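Local coordinates for protein iron superoxide dismutase (Trypanosoma cruzi, PDB 2GPC) that probably catalyses the dismutation of superoxide to oxygen and hydrogen peroxide at a protein-bound iron ion, at residues D12-A16 with K17-K21; R59-K62 with G63-N67; G92-A95 with D96-A100. All coordinates share one frame; numbering follows the deposited sequence.

Contact 1 of 3, residues D12-A16 with K17-K21; sequences DGLAA and KGLSK
Lys17 turns its backbone N back to Leu14 O at 3.0 Å, on a bent N-H path, in the 3-10 turn that includes Ala15 and Ala16; the turn is capped by a Schellman motif, Leu14 to Leu19. The Lys17 side chain runs off from the turn, its NZ hydrogen-bonding Pro84 O. Gly18 follows with phi 101°, a left-handed conformation that favours glycine; from there its N donates to Ala15 O at 3.1 Å, the inner bond of the motif. The outer bond comes from Leu19, whose N reaches Leu14 O at 3.1 Å and is almost straight, 170° at the hydrogen. Leu14 O therefore takes two donors, Lys17 N and Leu19 N, from opposite faces of its carbonyl plane. Leu14 and Leu19 also make the apolar contact of the motif: their side chains lie side by side and point the same way, CD1 of Leu14 3.7 Å from CD1 of Leu19, with Met82 touching both. Leu19 O is met by Ala15 CA in a C-H...O contact and also takes a bond from a water that accepts from Leu14 N. Ser20 turns away and N-caps helix 21-44, its OG bonding Gln23 N and Asp169. Lys21, the first helical residue, sends an extended chain past Asp12: CG stands anti to the backbone N (chi1 -168°), which lays the methylenes against Asp12. Lys21 CB approaches Asp12 CB to 3.9 Å, whereas Lys21 NZ stays 5.2 Å from Asp12 OD2, too far for a salt bridge.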
loop_
_atom_site.group_PDB
_atom_site.type_symbol
_atom_site.label_atom_id
_atom_site.label_comp_id
_atom_site.label_asym_id
_atom_site.label_seq_id
_atom_site.Cartn_x
_atom_site.Cartn_y
_atom_site.Cartn_z
ATOM N N ASP A 12 -12.630 -21.048 -2.241
ATOM C CA ASP A 12 -13.524 -20.861 -1.089
ATOM C C ASP A 12 -13.091 -21.574 0.205
ATOM O O ASP A 12 -13.850 -21.636 1.173
ATOM C CB ASP A 12 -14.970 -21.238 -1.452
ATOM C CG ASP A 12 -15.175 -22.736 -1.634
ATOM O OD1 ASP A 12 -14.271 -23.542 -1.292
ATOM O OD2 ASP A 12 -16.227 -23.194 -2.136
ATOM N N GLY A 13 -11.870 -22.099 0.220
ATOM C CA GLY A 13 -11.392 -22.914 1.323
ATOM C C GLY A 13 -11.316 -22.248 2.691
ATOM O O GLY A 13 -11.400 -22.946 3.705
ATOM N N LEU A 14 -11.103 -20.930 2.712
ATOM C CA LEU A 14 -11.021 -20.142 3.949
ATOM C C LEU A 14 -12.279 -19.322 4.281
ATOM O O LEU A 14 -12.297 -18.611 5.287
ATOM C CB LEU A 14 -9.800 -19.202 3.890
ATOM C CG LEU A 14 -8.424 -19.837 3.683
ATOM C CD1 LEU A 14 -7.326 -18.761 3.749
ATOM C CD2 LEU A 14 -8.141 -20.948 4.701
ATOM N N ALA A 15 -13.316 -19.425 3.451
ATOM C CA ALA A 15 -14.557 -18.654 3.618
ATOM C C ALA A 15 -15.210 -18.809 5.002
ATOM O O ALA A 15 -15.571 -17.809 5.638
ATOM C CB ALA A 15 -15.556 -19.013 2.524
ATOM N N ALA A 16 -15.349 -20.052 5.458
ATOM C CA ALA A 16 -15.954 -20.349 6.764
ATOM C C ALA A 16 -15.120 -19.801 7.927
ATOM O O ALA A 16 -15.621 -19.655 9.032
ATOM C CB ALA A 16 -16.148 -21.870 6.932
ATOM N N LYS A 17 -13.843 -19.529 7.682
ATOM C CA LYS A 17 -12.968 -18.952 8.703
ATOM C C LYS A 17 -12.624 -17.467 8.458
ATOM O O LYS A 17 -11.744 -16.935 9.108
ATOM C CB LYS A 17 -11.705 -19.815 8.856
ATOM C CG LYS A 17 -11.960 -21.152 9.604
ATOM C CD LYS A 17 -10.768 -21.560 10.457
ATOM C CE LYS A 17 -11.043 -22.826 11.258
ATOM N NZ LYS A 17 -9.756 -23.395 11.731
ATOM N N GLY A 18 -13.320 -16.816 7.519
ATOM C CA GLY A 18 -13.295 -15.360 7.398
ATOM C C GLY A 18 -12.409 -14.732 6.322
ATOM O O GLY A 18 -12.042 -13.553 6.434
ATOM N N LEU A 19 -12.087 -15.501 5.284
ATOM C CA LEU A 19 -11.508 -14.976 4.041
ATOM C C LEU A 19 -12.316 -15.545 2.899
ATOM O O LEU A 19 -12.202 -16.727 2.585
ATOM C CB LEU A 19 -10.039 -15.384 3.877
ATOM C CG LEU A 19 -8.978 -14.529 4.563
ATOM C CD1 LEU A 19 -7.592 -15.062 4.162
ATOM C CD2 LEU A 19 -9.108 -13.060 4.228
ATOM N N SER A 20 -13.136 -14.695 2.289
ATOM C CA SER A 20 -14.210 -15.121 1.391
ATOM C C SER A 20 -13.683 -15.586 0.047
ATOM O O SER A 20 -12.567 -15.249 -0.343
ATOM C CB SER A 20 -15.204 -13.974 1.153
ATOM O OG SER A 20 -14.569 -12.887 0.498
ATOM N N LYS A 21 -14.490 -16.386 -0.646
ATOM C CA LYS A 21 -14.185 -16.757 -2.024
ATOM C C LYS A 21 -13.822 -15.538 -2.867
ATOM O O LYS A 21 -12.861 -15.580 -3.637
ATOM C CB LYS A 21 -15.346 -17.514 -2.670
ATOM C CG LYS A 21 -14.981 -18.163 -3.997
ATOM C CD LYS A 21 -16.125 -19.008 -4.552
ATOM C CE LYS A 21 -15.675 -19.842 -5.740
ATOM N NZ LYS A 21 -16.825 -20.419 -6.488
HETATM O O HOH W 1 -12.497 -22.015 6.085
HETATM O O HOH W 2 -11.692 -18.780 0.689
#

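Contact 2 of 3, residues R59-K62 with G63-N67; sequences RTEK and GPIFN
Between Lys62 and Gly63 the backbone passes from an extended link into helix 63-80, with Glu61 the first residue to leave helix 54-60 and Gly63 taking a positive phi of 67° at the junction. Within the second segment, Asn67 N bonds Gly63 O at 3.1 Å. Ile65 N is instead bridged to the preceding link: a water accepts from it at 3.1 Å and donates to Lys62 O at 3.0 Å. Beside this bridge, Ile65 turns its CG2 methyl back to the link. With CG1 anti to the backbone N (chi1 -161°), CG2 fits between Lys62 O, 3.3 Å away, and Glu61 CB, 3.5 Å away, and the side chain also packs on Leu39 and Ala42 of helix 21-44. The Glu61 chain folds back at chi2 and crosses the isoleucine at a slant; its carboxylate oxygen OE2 forms a salt bridge with Lys52. Phe66 closes the other flank. Its CB rests 3.6 Å from Lys62 CA, and CD1 of the ring comes within 3.5 Å of Glu61 O at an oblique angle. Beyond this contact the Phe66 side chain also touches Thr149, and Asn67 packs on Phe120 of the second subunit. Across the two segments themselves no direct hydrogen bond is made. The helix-to-helix corner is therefore joined by van der Waals contact of Ile65 and Phe66 with the link and by a single bridging water, which alone connects polar backbone atoms of the two segments.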
loop_
_atom_site.group_PDB
_atom_site.type_symbol
_atom_site.label_atom_id
_atom_site.label_comp_id
_atom_site.label_asym_id
_atom_site.label_seq_id
_atom_site.Cartn_x
_atom_site.Cartn_y
_atom_site.Cartn_z
ATOM N N ARG A 59 17.308 -12.965 -5.724
ATOM C CA ARG A 59 18.653 -12.849 -5.159
ATOM C C ARG A 59 19.592 -11.947 -5.965
ATOM O O ARG A 59 20.515 -11.363 -5.396
ATOM C CB ARG A 59 19.276 -14.240 -5.019
ATOM C CG ARG A 59 18.625 -15.088 -3.942
ATOM C CD ARG A 59 19.412 -16.336 -3.551
ATOM N NE ARG A 59 19.712 -17.191 -4.704
ATOM C CZ ARG A 59 19.083 -18.333 -5.005
ATOM N NH1 ARG A 59 18.105 -18.806 -4.237
ATOM N NH2 ARG A 59 19.451 -19.007 -6.092
ATOM N N THR A 60 19.351 -11.822 -7.273
ATOM C CA THR A 60 20.316 -11.186 -8.188
ATOM C C THR A 60 19.815 -9.959 -8.944
ATOM O O THR A 60 20.615 -9.256 -9.562
ATOM C CB THR A 60 20.816 -12.211 -9.229
ATOM O OG1 THR A 60 19.739 -12.620 -10.086
ATOM C CG2 THR A 60 21.298 -13.506 -8.566
ATOM N N GLU A 61 18.510 -9.701 -8.931
ATOM C CA GLU A 61 17.959 -8.573 -9.677
ATOM C C GLU A 61 17.359 -7.537 -8.724
ATOM O O GLU A 61 17.157 -7.808 -7.539
ATOM C CB GLU A 61 16.891 -9.040 -10.676
ATOM C CG GLU A 61 17.338 -10.095 -11.692
ATOM C CD GLU A 61 18.140 -9.537 -12.869
ATOM O OE1 GLU A 61 18.085 -8.313 -13.157
ATOM O OE2 GLU A 61 18.839 -10.341 -13.515
ATOM N N LYS A 62 17.074 -6.351 -9.257
ATOM C CA LYS A 62 16.533 -5.240 -8.475
ATOM C C LYS A 62 15.474 -4.452 -9.262
ATOM O O LYS A 62 15.214 -4.738 -10.437
ATOM C CB LYS A 62 17.669 -4.327 -7.988
ATOM C CG LYS A 62 18.294 -3.454 -9.058
ATOM C CD LYS A 62 19.741 -3.133 -8.716
ATOM C CE LYS A 62 20.282 -1.944 -9.520
ATOM N NZ LYS A 62 21.284 -1.168 -8.730
ATOM N N GLY A 63 14.849 -3.481 -8.604
ATOM C CA GLY A 63 13.834 -2.649 -9.228
ATOM C C GLY A 63 12.565 -3.413 -9.590
ATOM O O GLY A 63 12.233 -4.402 -8.944
ATOM N N PRO A 64 11.833 -2.951 -10.602
ATOM C CA PRO A 64 10.573 -3.603 -11.005
ATOM C C PRO A 64 10.621 -5.121 -11.249
ATOM O O PRO A 64 9.680 -5.812 -10.884
ATOM C CB PRO A 64 10.189 -2.854 -12.279
ATOM C CG PRO A 64 10.771 -1.468 -12.075
ATOM C CD PRO A 64 12.080 -1.712 -11.370
ATOM N N ILE A 65 11.692 -5.632 -11.840
ATOM C CA ILE A 65 11.804 -7.070 -12.052
ATOM C C ILE A 65 11.878 -7.852 -10.732
ATOM O O ILE A 65 11.228 -8.887 -10.584
ATOM C CB ILE A 65 12.996 -7.398 -12.996
ATOM C CG1 ILE A 65 12.818 -8.791 -13.575
ATOM C CG2 ILE A 65 14.322 -7.262 -12.302
ATOM C CD1 ILE A 65 11.687 -8.834 -14.620
ATOM N N PHE A 66 12.660 -7.346 -9.778
ATOM C CA PHE A 66 12.686 -7.911 -8.430
ATOM C C PHE A 66 11.276 -7.927 -7.834
ATOM O O PHE A 66 10.845 -8.948 -7.323
ATOM C CB PHE A 66 13.627 -7.121 -7.515
ATOM C CG PHE A 66 13.525 -7.510 -6.068
ATOM C CD1 PHE A 66 14.344 -8.498 -5.541
ATOM C CD2 PHE A 66 12.592 -6.907 -5.238
ATOM C CE1 PHE A 66 14.242 -8.851 -4.210
ATOM C CE2 PHE A 66 12.496 -7.261 -3.914
ATOM C CZ PHE A 66 13.306 -8.243 -3.406
ATOM N N ASN A 67 10.568 -6.803 -7.913
ATOM C CA ASN A 67 9.236 -6.694 -7.310
ATOM C C ASN A 67 8.260 -7.774 -7.805
ATOM O O ASN A 67 7.468 -8.301 -7.024
ATOM C CB ASN A 67 8.618 -5.306 -7.546
ATOM C CG ASN A 67 9.401 -4.167 -6.887
ATOM O OD1 ASN A 67 10.214 -4.370 -5.963
ATOM N ND2 ASN A 67 9.131 -2.937 -7.354
HETATM O O HOH W 3 13.968 -3.952 -13.093
#

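Contact 3 of 3, residues G92-A95 with D96-A100; sequences GKVA and DEINA
The carboxylate of Glu97 is met by Lys93 NZ from above its plane, 43° out of it, at 3.0 Å from OE2: an i to i+4 salt bridge on the first turns of helix 92-102. Two other flat groups each take a main-chain carbonyl against one face. Gly92 O lies over the Asp96 carboxylate, 3.3 Å from CG, and Ala95 O sits over the Asn99 amide, 3.2 Å from its CG; neither contact is a hydrogen bond, the amide ND2 being poorly angled. The carbonyls themselves are used by the helical ladder, with Asp96 N bonding Gly92 O at 3.0 Å and Asn99 N bonding Ala95 O at 2.9 Å. Lys93 reaches Glu97 by a chain bent at chi2 and chi4, crossing the glutamate obliquely, while Glu97 OE1 forms a second salt bridge with Lys129. The carboxylate, held by two lysines, is probably kept ionised. The buried side of the helix carries Val94 and Ile98, which pack on Trp187 of helix 187-193; Ile98 also meets Leu136 of the sheet. They lie alongside each other and point the same way, Val94 CG1 3.9 Å from Ile98 CD1.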
loop_
_atom_site.group_PDB
_atom_site.type_symbol
_atom_site.label_atom_id
_atom_site.label_comp_id
_atom_site.label_asym_id
_atom_site.label_seq_id
_atom_site.Cartn_x
_atom_site.Cartn_y
_atom_site.Cartn_z
ATOM N N GLY A 92 4.796 -29.364 19.688
ATOM C CA GLY A 92 6.021 -29.988 19.226
ATOM C C GLY A 92 7.172 -29.018 19.049
ATOM O O GLY A 92 7.335 -28.097 19.855
ATOM N N LYS A 93 7.954 -29.215 17.989
ATOM C CA LYS A 93 9.189 -28.466 17.759
ATOM C C LYS A 93 8.945 -26.986 17.492
ATOM O O LYS A 93 9.713 -26.141 17.941
ATOM C CB LYS A 93 9.977 -29.078 16.600
ATOM C CG LYS A 93 11.449 -28.677 16.553
ATOM C CD LYS A 93 12.253 -29.243 17.741
ATOM C CE LYS A 93 13.761 -29.258 17.460
ATOM N NZ LYS A 93 14.389 -27.898 17.538
ATOM N N VAL A 94 7.879 -26.676 16.763
ATOM C CA VAL A 94 7.512 -25.281 16.519
ATOM C C VAL A 94 7.217 -24.556 17.847
ATOM O O VAL A 94 7.698 -23.440 18.068
ATOM C CB VAL A 94 6.313 -25.170 15.561
ATOM C CG1 VAL A 94 5.798 -23.732 15.497
ATOM C CG2 VAL A 94 6.718 -25.628 14.174
ATOM N N ALA A 95 6.431 -25.188 18.717
ATOM C CA ALA A 95 6.158 -24.635 20.038
ATOM C C ALA A 95 7.464 -24.433 20.796
ATOM O O ALA A 95 7.686 -23.362 21.359
ATOM C CB ALA A 95 5.218 -25.533 20.835
ATOM N N ASP A 96 8.329 -25.448 20.795
ATOM C CA ASP A 96 9.595 -25.386 21.524
ATOM C C ASP A 96 10.430 -24.189 21.076
ATOM O O ASP A 96 10.977 -23.456 21.904
ATOM C CB ASP A 96 10.444 -26.651 21.303
ATOM C CG ASP A 96 9.866 -27.898 21.962
ATOM O OD1 ASP A 96 8.982 -27.805 22.844
ATOM O OD2 ASP A 96 10.263 -29.038 21.639
ATOM N N GLU A 97 10.550 -24.015 19.760
ATOM C CA GLU A 97 11.412 -22.979 19.194
ATOM C C GLU A 97 10.806 -21.592 19.445
ATOM O O GLU A 97 11.523 -20.656 19.761
ATOM C CB GLU A 97 11.685 -23.249 17.698
ATOM C CG GLU A 97 12.467 -24.554 17.477
ATOM C CD GLU A 97 13.362 -24.573 16.246
ATOM O OE1 GLU A 97 13.869 -23.517 15.815
ATOM O OE2 GLU A 97 13.590 -25.677 15.715
ATOM N N ILE A 98 9.484 -21.477 19.354
ATOM C CA ILE A 98 8.817 -20.208 19.668
ATOM C C ILE A 98 9.015 -19.823 21.143
ATOM O O ILE A 98 9.354 -18.680 21.455
ATOM C CB ILE A 98 7.319 -20.253 19.282
ATOM C CG1 ILE A 98 7.190 -20.112 17.764
ATOM C CG2 ILE A 98 6.524 -19.129 19.983
ATOM C CD1 ILE A 98 5.798 -20.290 17.232
ATOM N N ASN A 99 8.829 -20.782 22.032
ATOM C CA ASN A 99 8.996 -20.549 23.468
ATOM C C ASN A 99 10.443 -20.140 23.803
ATOM O O ASN A 99 10.663 -19.249 24.606
ATOM C CB ASN A 99 8.608 -21.804 24.264
ATOM C CG ASN A 99 7.115 -22.100 24.220
ATOM O OD1 ASN A 99 6.294 -21.217 23.937
ATOM N ND2 ASN A 99 6.756 -23.362 24.474
ATOM N N ALA A 100 11.416 -20.786 23.161
ATOM C CA ALA A 100 12.834 -20.507 23.388
ATOM C C ALA A 100 13.268 -19.121 22.909
ATOM O O ALA A 100 14.149 -18.506 23.515
ATOM C CB ALA A 100 13.689 -21.563 22.725
#

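From the N terminus, contact 1 comes first and closes the loop before helix 21-44, the first long helix of the alpha-hairpin domain. Contact 2 then turns the chain from helix 54-60 into helix 63-80, which bears the iron ligand His75. Contact 3 lies in the N-terminal part of helix 92-102, the next helix along, in the C-terminal domain, where it packs against helix 187-193 and the three-stranded sheet. The three are in series: none nests within or crosses another, and none touches another. Contacts 1 and 2 lie on opposite sides of the chain's centre, about 32 Å apart between centres, as do contacts 2 and 3, about 34 Å apart between centres.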